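Long-range contacts in cystathionine gamma-synthase (Xanthomonas oryzae pv. oryzae, PDB 6LD8), which probably catalyses pyridoxal phosphate-dependent formation or cleavage of cystathionine, as a member of the trans-sulfuration enzyme family: residues T84-G89 / D216-A221; V182-F187 / L202-T207; T207-N212 / A335-G340. The protein carries 1 engineered substitution. All coordinates share one frame; numbering follows the deposited sequence.

Contact 1: residues T84-G89 / D216-A221. With 0JO (2-{[(E)-{3-hydroxy-2-methyl-5-[(phosphonooxy)methyl]pyridin-4-yl}methylidene]amino}prop-2-enoic acid), chain E.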
loop_
_atom_site.group_PDB
_atom_site.type_symbol
_atom_site.label_atom_id
_atom_site.label_comp_id
_atom_site.label_asym_id
_atom_site.label_seq_id
_atom_site.Cartn_x
_atom_site.Cartn_y
_atom_site.Cartn_z
ATOM N N THR A 84 -9.799 2.552 -15.522
ATOM C CA THR A 84 -10.194 1.156 -15.554
ATOM C C THR A 84 -9.101 0.298 -14.941
ATOM O O THR A 84 -7.983 0.757 -14.747
ATOM C CB THR A 84 -10.441 0.709 -17.000
ATOM O OG1 THR A 84 -9.235 0.855 -17.755
ATOM C CG2 THR A 84 -11.574 1.487 -17.633
ATOM N N SER A 85 -9.460 -0.924 -14.630
ATOM C CA SER A 85 -8.602 -1.898 -13.940
ATOM C C SER A 85 -7.472 -2.307 -14.873
ATOM O O SER A 85 -6.419 -2.678 -14.326
ATOM C CB SER A 85 -9.395 -3.097 -13.513
ATOM O OG SER A 85 -10.070 -3.660 -14.642
ATOM N N THR A 86 -7.710 -2.339 -16.191
ATOM C CA THR A 86 -6.651 -2.613 -17.184
ATOM C C THR A 86 -6.809 -1.791 -18.464
ATOM O O THR A 86 -7.906 -1.176 -18.700
ATOM C CB THR A 86 -6.620 -4.107 -17.512
ATOM O OG1 THR A 86 -7.736 -4.412 -18.347
ATOM C CG2 THR A 86 -6.644 -4.983 -16.275
ATOM N N GLY A 87 -5.764 -1.798 -19.294
ATOM C CA GLY A 87 -5.833 -1.167 -20.630
ATOM C C GLY A 87 -6.874 -1.861 -21.510
ATOM O O GLY A 87 -7.701 -1.182 -22.116
ATOM N N MET A 88 -6.868 -3.190 -21.531
ATOM C CA MET A 88 -7.896 -3.941 -22.270
ATOM C C MET A 88 -9.266 -3.534 -21.753
ATOM O O MET A 88 -10.163 -3.464 -22.573
ATOM C CB MET A 88 -7.762 -5.455 -22.138
ATOM C CG MET A 88 -6.640 -6.057 -22.949
ATOM S SD MET A 88 -6.444 -5.428 -24.659
ATOM C CE MET A 88 -8.143 -5.555 -25.198
ATOM N N GLY A 89 -9.429 -3.344 -20.441
ATOM C CA GLY A 89 -10.703 -2.908 -19.867
ATOM C C GLY A 89 -11.111 -1.557 -20.383
ATOM O O GLY A 89 -12.306 -1.306 -20.499
ATOM N N ASP A 216 4.464 -1.587 -12.089
ATOM C CA ASP A 216 3.949 -2.113 -10.802
ATOM C C ASP A 216 2.458 -1.807 -10.665
ATOM O O ASP A 216 1.964 -1.835 -9.556
ATOM C CB ASP A 216 4.780 -1.587 -9.629
ATOM C CG ASP A 216 4.826 -0.084 -9.438
ATOM O OD1 ASP A 216 4.081 0.656 -10.166
ATOM O OD2 ASP A 216 5.594 0.353 -8.524
ATOM N N VAL A 217 1.814 -1.476 -11.762
ATOM C CA VAL A 217 0.353 -1.228 -11.876
ATOM C C VAL A 217 -0.099 -1.729 -13.246
ATOM O O VAL A 217 0.543 -1.425 -14.255
ATOM C CB VAL A 217 -0.028 0.254 -11.765
ATOM C CG1 VAL A 217 -1.524 0.403 -11.962
ATOM C CG2 VAL A 217 0.412 0.888 -10.441
ATOM N N VAL A 218 -1.205 -2.447 -13.298
ATOM C CA VAL A 218 -1.957 -2.611 -14.554
ATOM C C VAL A 218 -3.170 -1.697 -14.417
ATOM O O VAL A 218 -3.794 -1.708 -13.343
ATOM C CB VAL A 218 -2.304 -4.085 -14.772
ATOM C CG1 VAL A 218 -3.010 -4.269 -16.097
ATOM C CG2 VAL A 218 -1.070 -4.967 -14.721
ATOM N N GLY A 219 -3.442 -0.910 -15.459
ATOM C CA GLY A 219 -4.519 0.095 -15.481
ATOM C C GLY A 219 -4.803 0.612 -16.891
ATOM O O GLY A 219 -3.953 0.430 -17.777
ATOM N N GLY A 220 -5.951 1.281 -17.072
ATOM C CA GLY A 220 -6.355 1.894 -18.335
ATOM C C GLY A 220 -7.002 3.209 -18.053
ATOM O O GLY A 220 -7.325 3.467 -16.910
ATOM N N ALA A 221 -7.177 4.022 -19.079
ATOM C CA ALA A 221 -7.878 5.319 -18.997
ATOM C C ALA A 221 -8.563 5.544 -20.347
ATOM O O ALA A 221 -8.078 5.027 -21.377
ATOM C CB ALA A 221 -6.910 6.428 -18.679
HETATM O O 0JO E . 3.697 -5.755 -24.192
HETATM C C 0JO E . 2.687 -5.327 -24.764
HETATM O OXT 0JO E . 2.641 -5.136 -25.999
HETATM C CA 0JO E . 1.463 -5.156 -23.999
HETATM C CB 0JO E . 1.199 -6.008 -22.880
HETATM N N 0JO E . 0.587 -4.155 -24.456
HETATM C C4A 0JO E . -0.534 -3.759 -23.929
HETATM C C4 0JO E . -1.392 -2.796 -24.637
HETATM C C3 0JO E . -0.843 -2.079 -25.730
HETATM O O3 0JO E . 0.437 -2.260 -26.125
HETATM C C2 0JO E . -1.633 -1.172 -26.430
HETATM C C2A 0JO E . -1.070 -0.402 -27.587
HETATM N N1 0JO E . -2.916 -0.987 -26.092
HETATM C C6 0JO E . -3.451 -1.680 -25.071
HETATM C C5 0JO E . -2.742 -2.568 -24.309
HETATM C C5A 0JO E . -3.465 -3.309 -23.211
HETATM O OP4 0JO E . -3.280 -2.753 -21.883
HETATM P P 0JO E . -3.195 -3.666 -20.538
HETATM O OP3 0JO E . -2.945 -2.584 -19.490
HETATM O OP1 0JO E . -4.621 -4.265 -20.390
HETATM O OP2 0JO E . -2.094 -4.651 -20.709
#
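The phosphate-binding end of the pyridoxal phosphate site, in the large domain of this fold-type I enzyme, is built here where the end of strand 80-84 meets the start of strand 220-224. Thr-84 and Gly-220 form an antiparallel hydrogen-bonded pair: Thr-84 N gives to Gly-220 O at 3.0 Å, almost straight at 169°, and Gly-220 N returns the bond to Thr-84 O. Beyond the pair the chain of 84-89 turns into helix 87-98, with Thr-86 as its N-cap, OG1 accepting from Gly-89 N at 2.9 Å. The first amides of that helix face the phosphate of the 0JO adduct. Met-88 N holds OP1 at 2.7 Å, while Gly-87 N makes a weak hydrogen bond to OP3; the positive end of the helix would be expected to steady the phosphate charge. At Gly-87 there is no room for a side chain, because OP4 occupies the place a CB would take. Gly-220 CA is also closely packed, between Thr-86 O and Thr-84 OG1. Arg-59 and Tyr-57 of the second subunit also bind 0JO, so the ligand site is completed by that subunit. Thr-86 and Val-218 lie side by side, CG2 against CG1 at 3.7 Å, beside the phosphate. At Thr-84, OG1 sits between the backbone N and the carbonyl carbon (chi1 61°), which turns the hydroxyl to Thr-86 O, and it donates there at 2.6 Å.

Contact 2: residues V182-F187 / L202-T207. With 0JO (2-{[(E)-{3-hydroxy-2-methyl-5-[(phosphonooxy)methyl]pyridin-4-yl}methylidene]amino}prop-2-enoic acid), chain E.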
loop_
_atom_site.group_PDB
_atom_site.type_symbol
_atom_site.label_atom_id
_atom_site.label_comp_id
_atom_site.label_asym_id
_atom_site.label_seq_id
_atom_site.Cartn_x
_atom_site.Cartn_y
_atom_site.Cartn_z
ATOM N N VAL A 182 -11.680 6.558 -32.035
ATOM C CA VAL A 182 -10.977 6.345 -30.749
ATOM C C VAL A 182 -9.520 6.091 -31.093
ATOM O O VAL A 182 -9.270 5.249 -31.960
ATOM C CB VAL A 182 -11.589 5.199 -29.908
ATOM C CG1 VAL A 182 -11.708 3.883 -30.675
ATOM C CG2 VAL A 182 -10.774 4.992 -28.637
ATOM N N VAL A 183 -8.593 6.771 -30.422
ATOM C CA VAL A 183 -7.136 6.483 -30.647
ATOM C C VAL A 183 -6.528 5.855 -29.384
ATOM O O VAL A 183 -6.736 6.393 -28.316
ATOM C CB VAL A 183 -6.405 7.784 -31.028
ATOM C CG1 VAL A 183 -4.940 7.509 -31.355
ATOM C CG2 VAL A 183 -7.128 8.495 -32.171
ATOM N N ASP A 184 -5.876 4.717 -29.541
ATOM C CA ASP A 184 -5.007 4.078 -28.552
ATOM C C ASP A 184 -3.653 4.798 -28.608
ATOM O O ASP A 184 -2.859 4.517 -29.499
ATOM C CB ASP A 184 -4.901 2.579 -28.814
ATOM C CG ASP A 184 -4.182 1.874 -27.675
ATOM O OD1 ASP A 184 -3.526 2.620 -26.913
ATOM O OD2 ASP A 184 -4.313 0.602 -27.531
ATOM N N ASN A 185 -3.437 5.693 -27.656
ATOM C CA ASN A 185 -2.255 6.575 -27.517
ATOM C C ASN A 185 -1.247 6.003 -26.495
ATOM O O ASN A 185 -0.464 6.755 -25.957
ATOM C CB ASN A 185 -2.768 7.964 -27.156
ATOM C CG ASN A 185 -1.737 9.045 -27.361
ATOM O OD1 ASN A 185 -1.742 10.071 -26.660
ATOM N ND2 ASN A 185 -0.846 8.794 -28.297
ATOM N N THR A 186 -1.211 4.693 -26.280
ATOM C CA THR A 186 -0.365 4.056 -25.242
ATOM C C THR A 186 1.129 4.305 -25.534
ATOM O O THR A 186 1.909 4.552 -24.588
ATOM C CB THR A 186 -0.647 2.548 -25.164
ATOM O OG1 THR A 186 -1.982 2.339 -24.713
ATOM C CG2 THR A 186 0.301 1.806 -24.248
ATOM N N PHE A 187 1.552 4.077 -26.774
ATOM C CA PHE A 187 2.966 4.078 -27.185
ATOM C C PHE A 187 3.638 5.447 -27.011
ATOM O O PHE A 187 4.841 5.425 -26.792
ATOM C CB PHE A 187 3.068 3.514 -28.586
ATOM C CG PHE A 187 3.528 2.087 -28.624
ATOM C CD1 PHE A 187 2.992 1.160 -27.754
ATOM C CD2 PHE A 187 4.480 1.677 -29.547
ATOM C CE1 PHE A 187 3.409 -0.159 -27.801
ATOM C CE2 PHE A 187 4.930 0.365 -29.567
ATOM C CZ PHE A 187 4.395 -0.548 -28.692
ATOM N N LEU A 202 -12.454 10.190 -28.718
ATOM C CA LEU A 202 -11.944 9.409 -27.578
ATOM C C LEU A 202 -10.454 9.143 -27.775
ATOM O O LEU A 202 -10.013 8.778 -28.928
ATOM C CB LEU A 202 -12.651 8.055 -27.528
ATOM C CG LEU A 202 -14.159 8.069 -27.320
ATOM C CD1 LEU A 202 -14.757 6.745 -27.801
ATOM C CD2 LEU A 202 -14.484 8.309 -25.866
ATOM N N VAL A 203 -9.734 9.227 -26.667
ATOM C CA VAL A 203 -8.349 8.738 -26.578
ATOM C C VAL A 203 -8.280 7.748 -25.409
ATOM O O VAL A 203 -8.897 8.001 -24.358
ATOM C CB VAL A 203 -7.376 9.926 -26.476
ATOM C CG1 VAL A 203 -7.604 10.764 -25.245
ATOM C CG2 VAL A 203 -5.952 9.447 -26.521
ATOM N N LEU A 204 -7.549 6.660 -25.582
ATOM C CA LEU A 204 -7.381 5.719 -24.475
ATOM C C LEU A 204 -5.935 5.274 -24.338
ATOM O O LEU A 204 -5.160 5.367 -25.287
ATOM C CB LEU A 204 -8.358 4.542 -24.658
ATOM C CG LEU A 204 -8.169 3.586 -25.817
ATOM C CD1 LEU A 204 -7.047 2.620 -25.549
ATOM C CD2 LEU A 204 -9.463 2.807 -26.013
ATOM N N HIS A 205 -5.642 4.727 -23.175
ATOM C CA HIS A 205 -4.288 4.312 -22.763
ATOM C C HIS A 205 -4.351 3.038 -21.940
ATOM O O HIS A 205 -5.234 2.945 -21.080
ATOM C CB HIS A 205 -3.718 5.350 -21.806
ATOM C CG HIS A 205 -3.386 6.627 -22.459
ATOM N ND1 HIS A 205 -2.211 6.761 -23.210
ATOM C CD2 HIS A 205 -4.044 7.812 -22.493
ATOM C CE1 HIS A 205 -2.180 7.991 -23.703
ATOM N NE2 HIS A 205 -3.316 8.659 -23.301
ATOM N N SER A 206 -3.369 2.183 -22.114
ATOM C CA SER A 206 -2.841 1.370 -21.001
ATOM C C SER A 206 -1.954 2.229 -20.103
ATOM O O SER A 206 -0.842 2.503 -20.539
ATOM C CB SER A 206 -2.094 0.224 -21.532
ATOM O OG SER A 206 -1.494 -0.462 -20.485
ATOM N N THR A 207 -2.410 2.631 -18.913
ATOM C CA THR A 207 -1.599 3.360 -17.921
ATOM C C THR A 207 -0.473 2.477 -17.387
ATOM O O THR A 207 0.430 2.980 -16.771
ATOM C CB THR A 207 -2.433 3.816 -16.727
ATOM O OG1 THR A 207 -2.997 2.670 -16.100
ATOM C CG2 THR A 207 -3.481 4.811 -17.134
HETATM O O 0JO E . 3.697 -5.755 -24.192
HETATM C C 0JO E . 2.687 -5.327 -24.764
HETATM O OXT 0JO E . 2.641 -5.136 -25.999
HETATM C CA 0JO E . 1.463 -5.156 -23.999
HETATM C CB 0JO E . 1.199 -6.008 -22.880
HETATM N N 0JO E . 0.587 -4.155 -24.456
HETATM C C4A 0JO E . -0.534 -3.759 -23.929
HETATM C C4 0JO E . -1.392 -2.796 -24.637
HETATM C C3 0JO E . -0.843 -2.079 -25.730
HETATM O O3 0JO E . 0.437 -2.260 -26.125
HETATM C C2 0JO E . -1.633 -1.172 -26.430
HETATM C C2A 0JO E . -1.070 -0.402 -27.587
HETATM N N1 0JO E . -2.916 -0.987 -26.092
HETATM C C6 0JO E . -3.451 -1.680 -25.071
HETATM C C5 0JO E . -2.742 -2.568 -24.309
HETATM C C5A 0JO E . -3.465 -3.309 -23.211
HETATM O OP4 0JO E . -3.280 -2.753 -21.883
HETATM P P 0JO E . -3.195 -3.666 -20.538
HETATM O OP3 0JO E . -2.945 -2.584 -19.490
HETATM O OP1 0JO E . -4.621 -4.265 -20.390
HETATM O OP2 0JO E . -2.094 -4.651 -20.709
HETATM O O HOH W 1 0.540 6.126 -22.763
#
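Thr-186 OG1 accepts from Ser-206 N at 3.0 Å, a nearly straight bond that ties the turn after one strand to the end of the next. The same hydroxyl donates to Asp-184 OD1 at 2.7 Å, using the syn lone pair of the carboxylate; Thr-186 N meets OD1 almost along its C-O bond and closes an Asx turn. With OG1 anti to the carbonyl carbon (chi1 -65°), Thr-186 can reach both partners at once. Two bonds on OD1 restrain the rotation of the carboxylate and leave OD2 2.6 Å from the pyridine N1 of 0JO, the arrangement of fold-type I pyridoxal phosphate enzymes, in which an aspartate is thought to keep the ring nitrogen protonated. Ser-206 serves the other end of the cofactor: OG, anti to its own N (chi1 174°), donates to phosphate OP3 at 2.8 Å.

Behind the site run strands 180-184 and 202-206, parallel neighbours in the seven-stranded sheet of the large domain. Val-183 N to Leu-202 O, Leu-204 N to Val-183 O and Asn-185 N to Leu-204 O link them. On the face bearing Asp-184, Leu-204 bends so that CD2 meets Val-182 CG2 at 3.7 Å and CD1 packs on Asp-184 CG. On the face bearing Val-203, its CG2 touches Asn-185 CB at 3.6 Å. The His-205 ring lies alongside Asn-185, with CE1 3.5 Å from Asn-185 CB and Asn-185 O near the ring plane at its edge. Its NE2 is bonded to Glu-76, and ND1 meets a water 2.9 Å away that donates to Thr-186 O.

Contact 3: residues T207-N212 / A335-G340. With 0JO (2-{[(E)-{3-hydroxy-2-methyl-5-[(phosphonooxy)methyl]pyridin-4-yl}methylidene]amino}prop-2-enoic acid), chain E; CYS (cysteine), chain F.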
loop_
_atom_site.group_PDB
_atom_site.type_symbol
_atom_site.label_atom_id
_atom_site.label_comp_id
_atom_site.label_asym_id
_atom_site.label_seq_id
_atom_site.Cartn_x
_atom_site.Cartn_y
_atom_site.Cartn_z
ATOM N N THR A 207 -2.410 2.631 -18.913
ATOM C CA THR A 207 -1.599 3.360 -17.921
ATOM C C THR A 207 -0.473 2.477 -17.387
ATOM O O THR A 207 0.430 2.980 -16.771
ATOM C CB THR A 207 -2.433 3.816 -16.727
ATOM O OG1 THR A 207 -2.997 2.670 -16.100
ATOM C CG2 THR A 207 -3.481 4.811 -17.134
ATOM N N THR A 208 -0.546 1.190 -17.640
ATOM C CA THR A 208 0.468 0.208 -17.281
ATOM C C THR A 208 1.847 0.632 -17.815
ATOM O O THR A 208 2.894 0.133 -17.289
ATOM C CB THR A 208 0.032 -1.143 -17.846
ATOM O OG1 THR A 208 -1.337 -1.378 -17.510
ATOM C CG2 THR A 208 0.902 -2.285 -17.379
ATOM N N LYS A 209 1.882 1.396 -18.898
ATOM C CA LYS A 209 3.129 1.607 -19.669
ATOM C C LYS A 209 3.783 2.902 -19.179
ATOM O O LYS A 209 4.175 2.934 -18.004
ATOM C CB LYS A 209 2.803 1.608 -21.162
ATOM C CG LYS A 209 2.119 0.354 -21.677
ATOM C CD LYS A 209 2.568 -0.898 -20.989
ATOM C CE LYS A 209 1.989 -2.144 -21.634
ATOM N NZ LYS A 209 0.922 -1.786 -22.590
ATOM N N TYR A 210 3.894 3.930 -20.038
ATOM C CA TYR A 210 4.596 5.195 -19.709
ATOM C C TYR A 210 3.894 5.989 -18.607
ATOM O O TYR A 210 4.566 6.658 -17.845
ATOM C CB TYR A 210 4.755 6.043 -20.965
ATOM C CG TYR A 210 5.741 5.476 -21.964
ATOM C CD1 TYR A 210 7.097 5.621 -21.788
ATOM C CD2 TYR A 210 5.324 4.814 -23.093
ATOM C CE1 TYR A 210 8.025 5.094 -22.670
ATOM C CE2 TYR A 210 6.240 4.307 -24.006
ATOM C CZ TYR A 210 7.605 4.455 -23.815
ATOM O OH TYR A 210 8.521 3.940 -24.733
ATOM N N ILE A 211 2.572 6.044 -18.597
ATOM C CA ILE A 211 1.889 6.936 -17.623
ATOM C C ILE A 211 2.291 6.506 -16.199
ATOM O O ILE A 211 2.832 7.338 -15.463
ATOM C CB ILE A 211 0.375 6.964 -17.839
ATOM C CG1 ILE A 211 0.019 7.730 -19.114
ATOM C CG2 ILE A 211 -0.332 7.567 -16.634
ATOM C CD1 ILE A 211 -1.372 7.414 -19.657
ATOM N N ASN A 212 2.211 5.223 -15.865
ATOM C CA ASN A 212 2.700 4.761 -14.540
ATOM C C ASN A 212 4.237 4.689 -14.523
ATOM O O ASN A 212 4.841 5.134 -13.578
ATOM C CB ASN A 212 2.069 3.432 -14.161
ATOM C CG ASN A 212 2.593 2.973 -12.826
ATOM O OD1 ASN A 212 3.354 1.990 -12.747
ATOM N ND2 ASN A 212 2.308 3.779 -11.817
ATOM N N ALA A 335 10.865 -9.849 -21.340
ATOM C CA ALA A 335 9.558 -9.763 -20.684
ATOM C C ALA A 335 8.611 -8.995 -21.582
ATOM O O ALA A 335 9.055 -8.200 -22.459
ATOM C CB ALA A 335 9.686 -9.058 -19.358
ATOM N N GLU A 336 7.350 -9.138 -21.254
ATOM C CA GLU A 336 6.246 -8.414 -21.898
ATOM C C GLU A 336 6.184 -7.028 -21.268
ATOM O O GLU A 336 6.924 -6.784 -20.279
ATOM C CB GLU A 336 4.984 -9.275 -21.786
ATOM C CG GLU A 336 4.955 -10.384 -22.843
ATOM C CD GLU A 336 4.051 -11.577 -22.586
ATOM O OE1 GLU A 336 4.039 -12.501 -23.427
ATOM O OE2 GLU A 336 3.388 -11.596 -21.532
ATOM N N SER A 337 5.295 -6.199 -21.809
ATOM C CA SER A 337 5.024 -4.804 -21.400
ATOM C C SER A 337 6.125 -3.864 -21.957
ATOM O O SER A 337 7.019 -4.297 -22.738
ATOM C CB SER A 337 4.890 -4.721 -19.903
ATOM O OG SER A 337 4.132 -3.581 -19.503
ATOM N N LEU A 338 6.092 -2.610 -21.545
ATOM C CA LEU A 338 6.888 -1.524 -22.160
ATOM C C LEU A 338 6.578 -0.271 -21.377
ATOM O O LEU A 338 5.573 -0.267 -20.612
ATOM C CB LEU A 338 6.506 -1.311 -23.632
ATOM C CG LEU A 338 5.031 -0.972 -23.853
ATOM C CD1 LEU A 338 4.831 0.484 -24.242
ATOM C CD2 LEU A 338 4.407 -1.899 -24.894
ATOM N N GLY A 339 7.400 0.757 -21.571
ATOM C CA GLY A 339 7.133 2.075 -20.979
ATOM C C GLY A 339 7.645 2.186 -19.574
ATOM O O GLY A 339 7.318 3.198 -18.920
ATOM N N GLY A 340 8.374 1.183 -19.104
ATOM C CA GLY A 340 8.965 1.241 -17.769
ATOM C C GLY A 340 10.313 1.970 -17.805
ATOM O O GLY A 340 10.986 1.979 -18.856
HETATM O O 0JO E . 3.697 -5.755 -24.192
HETATM C C 0JO E . 2.687 -5.327 -24.764
HETATM O OXT 0JO E . 2.641 -5.136 -25.999
HETATM C CA 0JO E . 1.463 -5.156 -23.999
HETATM C CB 0JO E . 1.199 -6.008 -22.880
HETATM N N 0JO E . 0.587 -4.155 -24.456
HETATM C C4A 0JO E . -0.534 -3.759 -23.929
HETATM C C4 0JO E . -1.392 -2.796 -24.637
HETATM C C3 0JO E . -0.843 -2.079 -25.730
HETATM O O3 0JO E . 0.437 -2.260 -26.125
HETATM C C2 0JO E . -1.633 -1.172 -26.430
HETATM C C2A 0JO E . -1.070 -0.402 -27.587
HETATM N N1 0JO E . -2.916 -0.987 -26.092
HETATM C C6 0JO E . -3.451 -1.680 -25.071
HETATM C C5 0JO E . -2.742 -2.568 -24.309
HETATM C C5A 0JO E . -3.465 -3.309 -23.211
HETATM O OP4 0JO E . -3.280 -2.753 -21.883
HETATM P P 0JO E . -3.195 -3.666 -20.538
HETATM O OP3 0JO E . -2.945 -2.584 -19.490
HETATM O OP1 0JO E . -4.621 -4.265 -20.390
HETATM O OP2 0JO E . -2.094 -4.651 -20.709
HETATM N N CYS F . 0.260 -12.635 -22.300
HETATM C CA CYS F . -0.455 -11.339 -22.071
HETATM C C CYS F . -1.827 -11.420 -22.754
HETATM O O CYS F . -2.566 -10.468 -22.896
HETATM C CB CYS F . 0.397 -10.123 -22.474
HETATM S SG CYS F . 0.537 -9.737 -24.246
HETATM O OXT CYS F . -2.256 -12.488 -23.175
HETATM O O HOH W 2 4.880 -2.197 -17.451
#
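Lys-209, predicted to be the lysine that carries the cofactor as an aldimine, runs along the loop 335-340 from root to tip. Its CB lies 3.4 Å from Leu-338 O, and its CG against Leu-338 CD1. CD comes to 3.1 Å from the same carbonyl oxygen, which is also approached by Lys-209 CA in a CA-H...O contact. A bend at chi2 (-34°) keeps the chain close to this oxygen before CE passes Ser-337 OG at 3.3 Å. In the conformer described, one of two, NZ then ends 2.8 Å from C4A of 0JO, the carbon of the external imine; NZ also makes a weak hydrogen bond to Ser-206 OG.

Around the lysine both loops grip the ligand. Thr-208 OG1 donates to phosphate OP3, while Ser-337 N gives its hydrogen to the carboxylate O of 0JO at 2.9 Å; Arg-372 is a further partner of the ligand. A water bridges Thr-208 O and Ser-337 OG, and Leu-338 CD2 packs on the ligand carboxylate. Farther along, Gly-339 CA stands over the centre of the Tyr-210 ring, 3.5 Å from its centroid and 7° off the normal, a CH-pi contact. The close backbone there leaves no space for a CB. Glu-336 extends beyond the adduct to a free cysteine, whose N makes a weak bond to OE2; Asp-56 of the second subunit binds the same cysteine.

In 0JO the imine joins the cofactor to an aminoacrylate, and Lys-209 is not part of it. NZ beside C4A, in this conformer, is consistent with a lysine poised for transimination, the attack that would release the aminoacrylate and restore the internal aldimine.

Overall arrangement
All three contacts surround one 0JO molecule, with centres 10 to 13 Å apart. Contacts 1 and 2 share the seven-stranded sheet, where strands 220-224 and 202-206 are neighbours, and along the chain contact 2 is nested inside the loop closed by contact 1. Contact 3 follows contact 2, sharing Thr-207 with it, and alternates with contact 1; its second segment is the loop between strands 333-334 and 344-346 of the five-stranded sheet. All three reach the phosphate; contact 2 adds the pyridine nitrogen and contact 3 the carboxylate end and the lysine. Contacts 1 and 3 also touch the second subunit, so the site is shared across a subunit interface.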